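Copper-containing nitrite reductase (Thermus scotoductus, PDB 6HBE) probably catalyses the reduction of nitrite to nitric oxide with electrons from cytochrome c, as a homotrimer that carries copper sites. Local coordinates at residues S30-F33 against V39-R42; R42-N47 against N69-T74; V135-E140 against D153-I158; I251-P256 against G278-K283; V349-V354 against K361-P366. All coordinates share one frame; numbering follows the deposited sequence.

Contact 1. Residues S30-F33 against V39-R42; sequences SSIF and VYLR
The Phe-33 ring crosses Leu-41 at a slant, CD2 lying 4.0 Å from CD2 of Leu-41. The Tyr-40 ring is also approached at a slant, by CG2 of Ile-32, which reaches CB of Tyr-40 at 4.0 Å. Chi1 of -54° places CG1 of Ile-32 anti to the carbonyl carbon and leaves CG2 opposite the backbone N, on the side of Tyr-40. The CD1 end of the same side chain runs beside Arg-42 and points the same way. Ile-32 CD1 comes within 3.7 Å of NH2 on the guanidinium. Behind these side chains is an antiparallel backbone pair. Phe-33 N donates to Leu-41 O at 2.8 Å with an N-H...O angle of 171°. Leu-41 N returns the bond to Phe-33 O at 2.8 Å. Phe-33 and Leu-41 thus form a hydrogen-bonded pair. Ile-32 and Arg-42 form the next, non-hydrogen-bonded pair. Each acceptor also takes a CA-H contact, such as Ile-32 CA to Leu-41 O at 3.4 Å. The unit is a beta hairpin of strands 21-36 and 39-46. Asp-36 and Gln-37, which bind calcium, fall in the turn region that links the two segments along the chain. Strand 309-311 borders the hairpin on the side of strand 39-46, and strand 62-69 continues the sheet beyond strand 21-36.

Contact 2. Residues R42-N47 against N69-T74; sequences RGFSFN and NLDNVT
Phe-44 and Asp-71 keep their CA atoms 9.1 Å apart, so strand 39-46 and the loop after strand 62-69 meet through side chains alone. CE1 of Phe-44 sits 3.6 Å from OD2 of Asp-71. The two side chains cross at about a right angle, and the ring and carboxylate planes are 67° apart. Val-73 adds a looser apolar touch, its CG2 lying 4.3 Å from the same CE1 of Phe-44. The carboxylate of Asp-71 swings toward the ring because its CG is anti to the backbone N (chi1 -151°). The loop itself is tied by Asn-69. Its OD1 accepts from Asp-71 N at 2.8 Å, which makes an Asx turn. Its ND2 donates to Val-73 O at 2.9 Å, almost straight and in the amide plane. One Asn side chain therefore bridges two points of the loop. Type 1 copper lies close by, bound by His-75, Cys-115, His-125 and Gln-130. Phe-44 stacks on His-125 and meets His-75 edge-to-face, while OD2 of Asp-71 is hydrogen-bonded to NE2 of His-75 and to Ser-30 OG. Phe-44 and Asp-71 are thus second-shell groups. The carboxylate bond to NE2, together with the copper, would hold the His-75 imidazole in its rotation and may polarise it, and the apolar ring packs against both copper-ligand histidines.

Contact 3. Residues V135-E140 against D153-I158; sequences VVEPKE and DLKLYI
Glu-137, Lys-155 and Tyr-157 grip one water molecule. It donates to OE1 of Glu-137 at 2.9 Å and accepts from NZ of Lys-155 at 3.2 Å. It is also bonded to OH of Tyr-157 at 2.6 Å, lying at the edge of that ring and in its plane. The site joins two cupredoxin domains of the chain. Strand 131-137 belongs to the first beta sandwich, and strand 154-163 belongs to the second. The water links the polar groups, while OE1 of Glu-137 and NZ of Lys-155 stay 4.2 Å apart, too long for a salt bridge. The extended Lys-155 chain carries its ammonium group across to the first domain. OE1 of Glu-137 is also hydrogen-bonded to OH of Tyr-203, on strand 199-208, so this buried carboxylate oxygen has two partners besides the nearby lysine. The lysine charge would probably favour the ionised acid. Tyr-203 also stacks on Tyr-157. Farther along the strands the contact turns apolar. Val-135 crosses Tyr-157 at about a right angle, and its CG2 rests 3.9 Å from CE2 of the tyrosine ring.

Contact 4. Residues I251-P256 against G278-K283; sequences IEWRVP and GILRAK
Trp-253 with Leu-280 and Val-255 with Ala-282 supply the apolar contacts between these segments. CZ3 of Trp-253 lies 4.2 Å from CD1 of Leu-280, and the two side chains meet at a slant. A chi1 of 174° sends the indole away from the backbone N toward Leu-280. CG1 of Val-255 meets CB of Ala-282 at 4.1 Å. The CA atoms of these two residues, 7.9 Å apart, are the nearest pair across the segments. Ring packing within one segment adds to this. CA of Val-255 sits 4.1 Å above one face of the Trp-253 ring, offset toward the rim. Polar bonding lies outside the pair: NE1 of Trp-253 is hydrogen-bonded to OD1 of Asn-83 of a neighbouring subunit. Strands 248-254 and 277-282 belong to the two facing sheets of the second cupredoxin domain, so this is beta-sandwich core packing. Leu-200 touches Trp-253, Val-255 and Leu-280. Tyr-262 covers both Val-255 and Ala-282. The chemistry is thus divided. Dispersion and the burial of apolar surface hold the sheets together, while the buried indole N-H has its hydrogen bond from the trimer interface.

Contact 5. Residues V349-V354 against K361-P366; sequences VTVQMV and KVLEIP
Leu-363 makes the tight part of this contact, fitting against Val-349 and Val-351 of the facing strand. Its CD2 is 3.6 Å from CG2 of Val-351, the closest approach between the segments. Its other methyl, CD1, is 3.8 Å from CG1 of Val-349. CD2 of Leu-363 also reaches that CG1 of Val-349, at 4.0 Å. The leucine fork therefore spans two valines set two residues apart on one strand, and it crosses each of them at a slant. CG of Leu-363 lies trans to the backbone N (chi1 -179°), and the fork is directed at the valines of the other sheet. All three residues direct their CB atoms toward the other strand. The strand axes run antiparallel, at 165°, and are 9.6 Å apart, which is the spacing of stacked sheets and not of neighbours in one sheet. This is the sandwich core of the C-terminal cupredoxin domain, of the plastocyanin/azurin family. Strand 349-353 lies in one sheet and strand 362-366 in the other. The copper bound by His-390, Cys-428, His-431 and Met-434 lies about 12 Å from the side chain of Val-351. The loose part is the pair of Val-349 and Ile-365, where CG1 of Val-349 comes no closer than 4.3 Å to CG2 of Ile-365. Val-349 is partly exposed to solvent there. Ile-365 is itself buried, with Val-371, Phe-418 and Val-440 around it. Glu-364, between Leu-363 and Ile-365 on its strand, forms salt bridges with Arg-326 and Arg-439.

How the contacts relate
Contact 1 comes first and closes a short hairpin. Contact 2 begins on the stretch where it ends: they share Arg-42, and OG of Ser-31 lies 2.6 Å from OG of Ser-45. Contact 2 closes the chain from strand 39-46 through strands 55-58 and 62-69 to the loop beyond, near the type 1 copper. Contact 3 closes the helical linker between the first and second cupredoxin domains. Contact 4 closes a longer loop inside the second domain. It touches contact 3 where CD1 of Leu-156 packs 4.0 Å from CD2 of Leu-280. Contact 5 closes a short connection in the third domain, its centre about 49 Å from those of contacts 3 and 4. These three follow in series; none nests or crosses.

Contact 1. Residues S30-F33 against V39-R42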
# COMPACT_ATOMS: atom_id res chain seq x y z
N SER C 30 17.31 21.55 10.75
CA SER C 30 17.74 20.72 9.64
C SER C 30 18.81 19.77 10.15
O SER C 30 19.71 20.20 10.89
CB SER C 30 18.38 21.58 8.54
OG SER C 30 17.37 22.16 7.75
N SER C 31 18.75 18.49 9.76
CA SER C 31 19.71 17.49 10.29
C SER C 31 20.10 16.40 9.27
O SER C 31 19.49 16.27 8.17
CB SER C 31 19.12 16.80 11.53
OG SER C 31 18.60 17.72 12.50
N ILE C 32 21.09 15.61 9.66
CA ILE C 32 21.54 14.46 8.88
C ILE C 32 21.59 13.26 9.85
O ILE C 32 22.23 13.35 10.89
CB ILE C 32 22.93 14.69 8.27
CG1 ILE C 32 22.96 15.99 7.46
CG2 ILE C 32 23.35 13.51 7.40
CD1 ILE C 32 24.31 16.31 6.85
N PHE C 33 20.89 12.17 9.51
CA PHE C 33 20.84 10.95 10.35
C PHE C 33 21.61 9.76 9.73
O PHE C 33 21.49 9.52 8.54
CB PHE C 33 19.38 10.55 10.58
CG PHE C 33 18.42 11.70 10.76
CD1 PHE C 33 18.44 12.47 11.91
CD2 PHE C 33 17.42 11.98 9.80
CE1 PHE C 33 17.56 13.52 12.10
CE2 PHE C 33 16.53 13.03 9.97
CZ PHE C 33 16.59 13.79 11.13
N VAL C 39 25.29 4.87 5.53
CA VAL C 39 24.06 5.36 4.83
C VAL C 39 23.46 6.54 5.61
O VAL C 39 23.02 6.38 6.75
CB VAL C 39 23.00 4.25 4.66
CG1 VAL C 39 21.75 4.80 3.96
CG2 VAL C 39 23.59 3.09 3.87
N TYR C 40 23.47 7.72 4.98
CA TYR C 40 23.03 8.96 5.61
C TYR C 40 21.77 9.51 4.98
O TYR C 40 21.63 9.45 3.78
CB TYR C 40 24.14 10.02 5.53
CG TYR C 40 25.37 9.57 6.27
CD1 TYR C 40 26.30 8.75 5.63
CD2 TYR C 40 25.57 9.90 7.60
CE1 TYR C 40 27.43 8.30 6.30
CE2 TYR C 40 26.70 9.45 8.28
CZ TYR C 40 27.63 8.66 7.60
OH TYR C 40 28.76 8.18 8.23
N LEU C 41 20.87 10.05 5.81
CA LEU C 41 19.58 10.60 5.42
C LEU C 41 19.49 12.08 5.81
O LEU C 41 19.60 12.40 7.00
CB LEU C 41 18.46 9.84 6.16
CG LEU C 41 17.02 10.32 5.99
CD1 LEU C 41 16.57 10.20 4.55
CD2 LEU C 41 16.06 9.54 6.89
N ARG C 42 19.24 12.95 4.84
CA ARG C 42 19.00 14.38 5.12
C ARG C 42 17.53 14.62 5.34
O ARG C 42 16.70 14.09 4.60
CB ARG C 42 19.44 15.27 3.95
CG ARG C 42 20.92 15.22 3.62
CD ARG C 42 21.34 16.46 2.84
NE ARG C 42 22.46 16.13 1.98
CZ ARG C 42 23.74 16.43 2.18
NH1 ARG C 42 24.64 16.02 1.27
NH2 ARG C 42 24.16 17.16 3.23

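Contact 2. Residues R42-N47 against N69-T74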
# COMPACT_ATOMS: atom_id res chain seq x y z
N ARG C 42 19.24 12.95 4.84
CA ARG C 42 19.00 14.38 5.12
C ARG C 42 17.53 14.62 5.34
O ARG C 42 16.70 14.09 4.60
CB ARG C 42 19.44 15.27 3.95
CG ARG C 42 20.92 15.22 3.62
CD ARG C 42 21.34 16.46 2.84
NE ARG C 42 22.46 16.13 1.98
CZ ARG C 42 23.74 16.43 2.18
NH1 ARG C 42 24.64 16.02 1.27
NH2 ARG C 42 24.16 17.16 3.23
N GLY C 43 17.21 15.46 6.31
CA GLY C 43 15.84 15.83 6.60
C GLY C 43 15.71 16.93 7.64
O GLY C 43 16.56 17.80 7.74
N PHE C 44 14.61 16.90 8.38
CA PHE C 44 14.34 17.83 9.47
C PHE C 44 14.18 17.04 10.77
O PHE C 44 13.72 15.89 10.74
CB PHE C 44 13.03 18.60 9.22
CG PHE C 44 13.02 19.45 7.97
CD1 PHE C 44 13.89 20.54 7.83
CD2 PHE C 44 12.08 19.22 6.94
CE1 PHE C 44 13.88 21.34 6.68
CE2 PHE C 44 12.06 20.03 5.79
CZ PHE C 44 12.96 21.08 5.66
N SER C 45 14.51 17.67 11.91
CA SER C 45 14.36 17.04 13.23
C SER C 45 13.84 17.99 14.30
O SER C 45 13.72 19.22 14.08
CB SER C 45 15.70 16.46 13.70
OG SER C 45 16.59 17.50 14.07
N PHE C 46 13.49 17.40 15.44
CA PHE C 46 13.50 18.09 16.73
C PHE C 46 14.75 17.62 17.49
O PHE C 46 14.96 16.42 17.69
CB PHE C 46 12.26 17.81 17.54
CG PHE C 46 11.00 18.36 16.93
CD1 PHE C 46 10.74 19.72 16.96
CD2 PHE C 46 10.10 17.53 16.26
CE1 PHE C 46 9.60 20.24 16.38
CE2 PHE C 46 8.96 18.04 15.69
CZ PHE C 46 8.70 19.39 15.75
N ASN C 47 15.60 18.59 17.87
CA ASN C 47 16.78 18.35 18.70
C ASN C 47 17.82 17.40 18.11
O ASN C 47 18.51 16.69 18.85
CB ASN C 47 16.37 17.86 20.08
CG ASN C 47 15.39 18.80 20.77
OD1 ASN C 47 14.30 19.12 20.25
ND2 ASN C 47 15.75 19.22 21.96
N ASN C 69 12.43 27.63 17.00
CA ASN C 69 12.82 27.35 15.62
C ASN C 69 14.23 27.82 15.33
O ASN C 69 14.49 29.02 15.16
CB ASN C 69 11.81 27.94 14.63
CG ASN C 69 12.12 27.56 13.19
OD1 ASN C 69 13.15 26.93 12.91
ND2 ASN C 69 11.24 27.94 12.27
N LEU C 70 15.14 26.86 15.20
CA LEU C 70 16.55 27.10 14.99
C LEU C 70 16.94 27.01 13.52
O LEU C 70 18.11 27.21 13.19
CB LEU C 70 17.39 26.14 15.86
CG LEU C 70 17.80 26.61 17.26
CD1 LEU C 70 16.67 27.22 18.06
CD2 LEU C 70 18.46 25.48 18.04
N ASP C 71 15.98 26.75 12.64
CA ASP C 71 16.23 26.58 11.22
C ASP C 71 16.01 27.90 10.43
O ASP C 71 15.54 28.87 10.99
CB ASP C 71 15.26 25.52 10.66
CG ASP C 71 15.82 24.75 9.47
OD1 ASP C 71 16.96 24.99 9.03
OD2 ASP C 71 15.08 23.85 8.97
N ASN C 72 16.32 27.87 9.13
CA ASN C 72 16.06 28.97 8.18
C ASN C 72 14.71 28.89 7.43
O ASN C 72 14.45 29.77 6.61
CB ASN C 72 17.22 29.07 7.14
CG ASN C 72 17.41 27.79 6.31
OD1 ASN C 72 17.11 26.70 6.76
ND2 ASN C 72 17.93 27.94 5.10
N VAL C 73 13.88 27.87 7.69
CA VAL C 73 12.48 27.84 7.21
C VAL C 73 11.52 27.67 8.39
O VAL C 73 11.92 27.27 9.49
CB VAL C 73 12.21 26.74 6.14
CG1 VAL C 73 13.18 26.87 4.98
CG2 VAL C 73 12.25 25.32 6.73
N THR C 74 10.26 27.98 8.11
CA THR C 74 9.16 27.88 9.08
C THR C 74 8.93 26.44 9.52
O THR C 74 9.03 25.55 8.70
CB THR C 74 7.89 28.45 8.43
OG1 THR C 74 8.11 29.84 8.16
CG2 THR C 74 6.65 28.33 9.29

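Contact 3. Residues V135-E140 against D153-I158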
# COMPACT_ATOMS: atom_id res chain seq x y z
N VAL C 135 4.15 10.07 26.13
CA VAL C 135 3.42 9.10 26.92
C VAL C 135 2.77 9.76 28.13
O VAL C 135 3.43 10.52 28.86
CB VAL C 135 4.35 7.97 27.46
CG1 VAL C 135 3.57 6.96 28.28
CG2 VAL C 135 5.07 7.27 26.31
N VAL C 136 1.50 9.43 28.33
CA VAL C 136 0.69 9.83 29.50
C VAL C 136 0.32 8.59 30.29
O VAL C 136 -0.56 7.82 29.91
CB VAL C 136 -0.58 10.62 29.08
CG1 VAL C 136 -1.36 11.11 30.30
CG2 VAL C 136 -0.22 11.81 28.21
N GLU C 137 1.03 8.37 31.40
CA GLU C 137 0.82 7.16 32.22
C GLU C 137 -0.49 7.26 32.99
O GLU C 137 -0.68 8.26 33.70
CB GLU C 137 1.91 7.04 33.31
CG GLU C 137 3.08 6.15 33.01
CD GLU C 137 2.76 4.71 32.56
OE1 GLU C 137 3.35 4.37 31.56
OE2 GLU C 137 2.03 3.92 33.19
N PRO C 138 -1.35 6.23 32.91
CA PRO C 138 -2.66 6.31 33.56
C PRO C 138 -2.61 6.22 35.08
O PRO C 138 -1.70 5.58 35.63
CB PRO C 138 -3.40 5.09 33.02
CG PRO C 138 -2.32 4.11 32.71
CD PRO C 138 -1.17 4.94 32.22
N LYS C 139 -3.60 6.83 35.73
CA LYS C 139 -3.78 6.66 37.16
C LYS C 139 -4.25 5.25 37.44
O LYS C 139 -3.77 4.63 38.35
CB LYS C 139 -4.79 7.66 37.73
CG LYS C 139 -4.36 9.12 37.62
CD LYS C 139 -4.56 9.90 38.93
CE LYS C 139 -4.15 11.36 38.77
NZ LYS C 139 -5.17 12.15 38.02
N GLU C 140 -5.19 4.74 36.64
CA GLU C 140 -5.62 3.34 36.71
C GLU C 140 -4.48 2.44 36.24
O GLU C 140 -4.01 2.59 35.11
CB GLU C 140 -6.87 3.11 35.83
CG GLU C 140 -7.35 1.65 35.76
CD GLU C 140 -8.49 1.42 34.77
OE1 GLU C 140 -9.02 2.38 34.17
OE2 GLU C 140 -8.85 0.24 34.60
N ASP C 153 9.48 -5.15 35.04
CA ASP C 153 10.91 -5.35 35.16
C ASP C 153 11.71 -4.55 34.13
O ASP C 153 12.80 -4.11 34.42
CB ASP C 153 11.25 -6.84 35.07
CG ASP C 153 10.61 -7.65 36.21
OD1 ASP C 153 10.85 -7.31 37.38
OD2 ASP C 153 9.83 -8.58 35.95
N LEU C 154 11.16 -4.35 32.92
CA LEU C 154 11.76 -3.43 31.94
C LEU C 154 10.65 -2.82 31.05
O LEU C 154 9.74 -3.53 30.61
CB LEU C 154 12.78 -4.18 31.07
CG LEU C 154 13.62 -3.41 30.06
CD1 LEU C 154 14.52 -2.32 30.66
CD2 LEU C 154 14.46 -4.40 29.29
N LYS C 155 10.74 -1.50 30.83
CA LYS C 155 9.88 -0.77 29.87
C LYS C 155 10.66 -0.55 28.59
O LYS C 155 11.83 -0.15 28.63
CB LYS C 155 9.45 0.56 30.46
CG LYS C 155 8.50 0.42 31.65
CD LYS C 155 8.18 1.80 32.23
CE LYS C 155 7.04 1.73 33.24
NZ LYS C 155 6.72 3.08 33.77
N LEU C 156 10.00 -0.78 27.45
CA LEU C 156 10.58 -0.63 26.13
C LEU C 156 9.66 0.34 25.37
O LEU C 156 8.47 0.06 25.24
CB LEU C 156 10.63 -1.97 25.42
CG LEU C 156 11.40 -3.12 26.09
CD1 LEU C 156 11.31 -4.35 25.22
CD2 LEU C 156 12.86 -2.76 26.31
N TYR C 157 10.23 1.44 24.90
CA TYR C 157 9.50 2.46 24.11
C TYR C 157 10.01 2.41 22.67
O TYR C 157 11.23 2.59 22.41
CB TYR C 157 9.70 3.84 24.72
CG TYR C 157 9.23 4.02 26.17
CD1 TYR C 157 10.11 3.79 27.24
CD2 TYR C 157 7.98 4.52 26.47
CE1 TYR C 157 9.73 4.01 28.56
CE2 TYR C 157 7.60 4.75 27.79
CZ TYR C 157 8.49 4.48 28.84
OH TYR C 157 8.14 4.68 30.16
N ILE C 158 9.09 2.13 21.73
CA ILE C 158 9.46 1.86 20.33
C ILE C 158 8.62 2.69 19.33
O ILE C 158 7.40 2.62 19.36
CB ILE C 158 9.21 0.35 19.99
CG1 ILE C 158 9.97 -0.60 20.93
CG2 ILE C 158 9.59 0.06 18.53
CD1 ILE C 158 11.45 -0.70 20.61
O HOH W 1 6.11 5.34 31.61

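Contact 4. Residues I251-P256 against G278-K283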
# COMPACT_ATOMS: atom_id res chain seq x y z
N ILE C 251 1.49 -2.85 25.49
CA ILE C 251 1.45 -4.31 25.49
C ILE C 251 2.14 -4.81 26.80
O ILE C 251 3.22 -4.34 27.14
CB ILE C 251 2.20 -4.84 24.25
CG1 ILE C 251 1.43 -4.45 22.96
CG2 ILE C 251 2.43 -6.35 24.31
CD1 ILE C 251 2.33 -4.46 21.72
N GLU C 252 1.49 -5.73 27.51
CA GLU C 252 2.07 -6.43 28.67
C GLU C 252 2.29 -7.91 28.31
O GLU C 252 1.37 -8.57 27.82
CB GLU C 252 1.10 -6.32 29.86
CG GLU C 252 0.89 -4.90 30.36
CD GLU C 252 -0.05 -4.86 31.58
OE1 GLU C 252 -1.19 -5.31 31.48
OE2 GLU C 252 0.38 -4.36 32.63
N TRP C 253 3.50 -8.42 28.53
CA TRP C 253 3.87 -9.78 28.20
C TRP C 253 4.98 -10.23 29.16
O TRP C 253 5.91 -9.46 29.44
CB TRP C 253 4.37 -9.84 26.71
CG TRP C 253 4.93 -11.18 26.22
CD1 TRP C 253 4.26 -12.36 26.08
CD2 TRP C 253 6.26 -11.43 25.74
NE1 TRP C 253 5.10 -13.34 25.60
CE2 TRP C 253 6.34 -12.79 25.39
CE3 TRP C 253 7.42 -10.65 25.65
CZ2 TRP C 253 7.51 -13.38 24.89
CZ3 TRP C 253 8.58 -11.23 25.14
CH2 TRP C 253 8.61 -12.58 24.79
N ARG C 254 4.89 -11.46 29.65
CA ARG C 254 5.99 -12.10 30.38
C ARG C 254 6.86 -12.92 29.45
O ARG C 254 6.35 -13.68 28.64
CB ARG C 254 5.47 -12.98 31.51
CG ARG C 254 4.96 -12.12 32.66
CD ARG C 254 4.12 -12.89 33.64
NE ARG C 254 2.83 -13.28 33.08
CZ ARG C 254 1.77 -13.64 33.80
NH1 ARG C 254 1.82 -13.65 35.13
NH2 ARG C 254 0.65 -14.00 33.20
N VAL C 255 8.17 -12.77 29.59
CA VAL C 255 9.13 -13.55 28.83
C VAL C 255 8.95 -15.01 29.34
O VAL C 255 9.03 -15.23 30.57
CB VAL C 255 10.58 -13.08 29.03
CG1 VAL C 255 11.54 -13.91 28.19
CG2 VAL C 255 10.79 -11.61 28.64
N PRO C 256 8.68 -15.97 28.44
CA PRO C 256 8.59 -17.39 28.82
C PRO C 256 9.85 -17.89 29.55
O PRO C 256 10.93 -17.30 29.44
CB PRO C 256 8.40 -18.11 27.48
CG PRO C 256 7.73 -17.09 26.59
CD PRO C 256 8.35 -15.79 27.01
N GLY C 278 14.16 -6.48 15.32
CA GLY C 278 15.15 -6.40 16.45
C GLY C 278 15.08 -7.64 17.34
O GLY C 278 14.24 -8.53 17.09
N ILE C 279 15.98 -7.74 18.32
CA ILE C 279 16.13 -8.97 19.15
C ILE C 279 16.03 -8.63 20.64
O ILE C 279 16.74 -7.73 21.09
CB ILE C 279 17.50 -9.66 18.90
CG1 ILE C 279 17.57 -10.20 17.48
CG2 ILE C 279 17.72 -10.84 19.87
CD1 ILE C 279 18.96 -10.61 17.00
N LEU C 280 15.16 -9.34 21.37
CA LEU C 280 15.18 -9.41 22.84
C LEU C 280 15.97 -10.68 23.24
O LEU C 280 15.52 -11.78 22.98
CB LEU C 280 13.75 -9.49 23.38
CG LEU C 280 12.75 -8.45 22.82
CD1 LEU C 280 11.38 -8.61 23.44
CD2 LEU C 280 13.25 -7.03 23.00
N ARG C 281 17.15 -10.52 23.84
CA ARG C 281 18.04 -11.65 24.12
C ARG C 281 17.89 -12.07 25.57
O ARG C 281 18.40 -11.39 26.48
CB ARG C 281 19.49 -11.29 23.77
CG ARG C 281 20.51 -12.44 23.94
CD ARG C 281 21.72 -12.26 23.03
NE ARG C 281 21.42 -12.55 21.63
CZ ARG C 281 22.22 -12.29 20.58
NH1 ARG C 281 23.41 -11.67 20.72
NH2 ARG C 281 21.84 -12.67 19.36
N ALA C 282 17.19 -13.19 25.79
CA ALA C 282 16.80 -13.62 27.13
C ALA C 282 17.91 -14.52 27.71
O ALA C 282 18.29 -15.54 27.08
CB ALA C 282 15.47 -14.36 27.10
N LYS C 283 18.46 -14.09 28.85
CA LYS C 283 19.49 -14.86 29.61
C LYS C 283 19.21 -14.74 31.08
O LYS C 283 18.89 -13.66 31.57
CB LYS C 283 20.90 -14.31 29.38
CG LYS C 283 21.39 -14.55 27.98
CD LYS C 283 22.83 -14.11 27.80
CE LYS C 283 23.31 -14.43 26.38
NZ LYS C 283 24.39 -13.50 25.97

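Contact 5. Residues V349-V354 against K361-P366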
# COMPACT_ATOMS: atom_id res chain seq x y z
N VAL C 349 9.68 16.71 -22.39
CA VAL C 349 10.26 15.89 -21.33
C VAL C 349 9.74 16.47 -20.01
O VAL C 349 9.89 17.66 -19.74
CB VAL C 349 11.79 15.86 -21.44
CG1 VAL C 349 12.42 15.07 -20.31
CG2 VAL C 349 12.21 15.27 -22.79
N THR C 350 9.09 15.63 -19.20
CA THR C 350 8.43 16.10 -17.97
C THR C 350 9.37 16.17 -16.75
O THR C 350 10.09 15.22 -16.44
CB THR C 350 7.22 15.20 -17.64
OG1 THR C 350 6.29 15.23 -18.73
CG2 THR C 350 6.49 15.69 -16.42
N VAL C 351 9.33 17.30 -16.04
CA VAL C 351 9.86 17.36 -14.68
C VAL C 351 8.71 17.66 -13.73
O VAL C 351 8.08 18.71 -13.85
CB VAL C 351 11.00 18.39 -14.52
CG1 VAL C 351 11.48 18.47 -13.07
CG2 VAL C 351 12.16 18.01 -15.43
N GLN C 352 8.45 16.73 -12.81
CA GLN C 352 7.38 16.94 -11.81
C GLN C 352 7.90 17.64 -10.57
O GLN C 352 8.97 17.31 -10.08
CB GLN C 352 6.80 15.58 -11.37
CG GLN C 352 6.18 14.77 -12.47
CD GLN C 352 5.52 13.48 -11.96
OE1 GLN C 352 5.97 12.91 -10.97
NE2 GLN C 352 4.48 13.04 -12.62
N MET C 353 7.11 18.58 -10.06
CA MET C 353 7.23 19.03 -8.67
C MET C 353 6.25 18.16 -7.88
O MET C 353 5.08 18.14 -8.19
CB MET C 353 6.85 20.51 -8.53
CG MET C 353 7.73 21.46 -9.33
SD MET C 353 6.72 22.67 -10.22
CE MET C 353 7.97 23.95 -10.53
N VAL C 354 6.76 17.41 -6.89
CA VAL C 354 5.94 16.42 -6.17
C VAL C 354 6.55 16.11 -4.80
O VAL C 354 7.74 15.80 -4.69
CB VAL C 354 5.70 15.15 -7.04
CG1 VAL C 354 6.99 14.51 -7.54
CG2 VAL C 354 4.84 14.09 -6.31
N LYS C 361 15.39 14.00 -10.24
CA LYS C 361 16.31 14.93 -9.59
C LYS C 361 17.37 15.54 -10.55
O LYS C 361 17.70 16.73 -10.44
CB LYS C 361 17.02 14.27 -8.40
CG LYS C 361 16.11 13.93 -7.21
CD LYS C 361 16.83 13.11 -6.15
CE LYS C 361 15.95 12.72 -4.94
NZ LYS C 361 15.27 13.89 -4.30
N VAL C 362 17.88 14.70 -11.44
CA VAL C 362 18.89 15.08 -12.44
C VAL C 362 18.42 14.64 -13.82
O VAL C 362 18.13 13.45 -14.04
CB VAL C 362 20.25 14.40 -12.16
CG1 VAL C 362 21.33 14.86 -13.16
CG2 VAL C 362 20.69 14.62 -10.74
N LEU C 363 18.35 15.59 -14.75
CA LEU C 363 17.87 15.34 -16.11
C LEU C 363 18.97 15.79 -17.11
O LEU C 363 19.48 16.91 -16.99
CB LEU C 363 16.58 16.13 -16.34
CG LEU C 363 15.87 16.01 -17.68
CD1 LEU C 363 15.33 14.61 -17.96
CD2 LEU C 363 14.74 17.02 -17.75
N GLU C 364 19.29 14.90 -18.05
CA GLU C 364 20.28 15.14 -19.12
C GLU C 364 19.57 15.00 -20.48
O GLU C 364 19.14 13.92 -20.86
CB GLU C 364 21.47 14.21 -19.00
CG GLU C 364 22.19 14.35 -17.66
CD GLU C 364 23.41 13.48 -17.49
OE1 GLU C 364 23.51 12.40 -18.12
OE2 GLU C 364 24.29 13.86 -16.68
N ILE C 365 19.43 16.13 -21.20
CA ILE C 365 18.69 16.23 -22.47
C ILE C 365 19.60 16.74 -23.60
O ILE C 365 20.54 17.51 -23.34
CB ILE C 365 17.46 17.16 -22.37
CG1 ILE C 365 17.82 18.48 -21.68
CG2 ILE C 365 16.32 16.49 -21.61
CD1 ILE C 365 16.76 19.54 -21.82
N PRO C 366 19.34 16.30 -24.85
CA PRO C 366 20.07 16.87 -26.02
C PRO C 366 19.54 18.25 -26.42
O PRO C 366 18.35 18.55 -26.20
CB PRO C 366 19.79 15.86 -27.14
CG PRO C 366 18.44 15.28 -26.78
CD PRO C 366 18.39 15.24 -25.27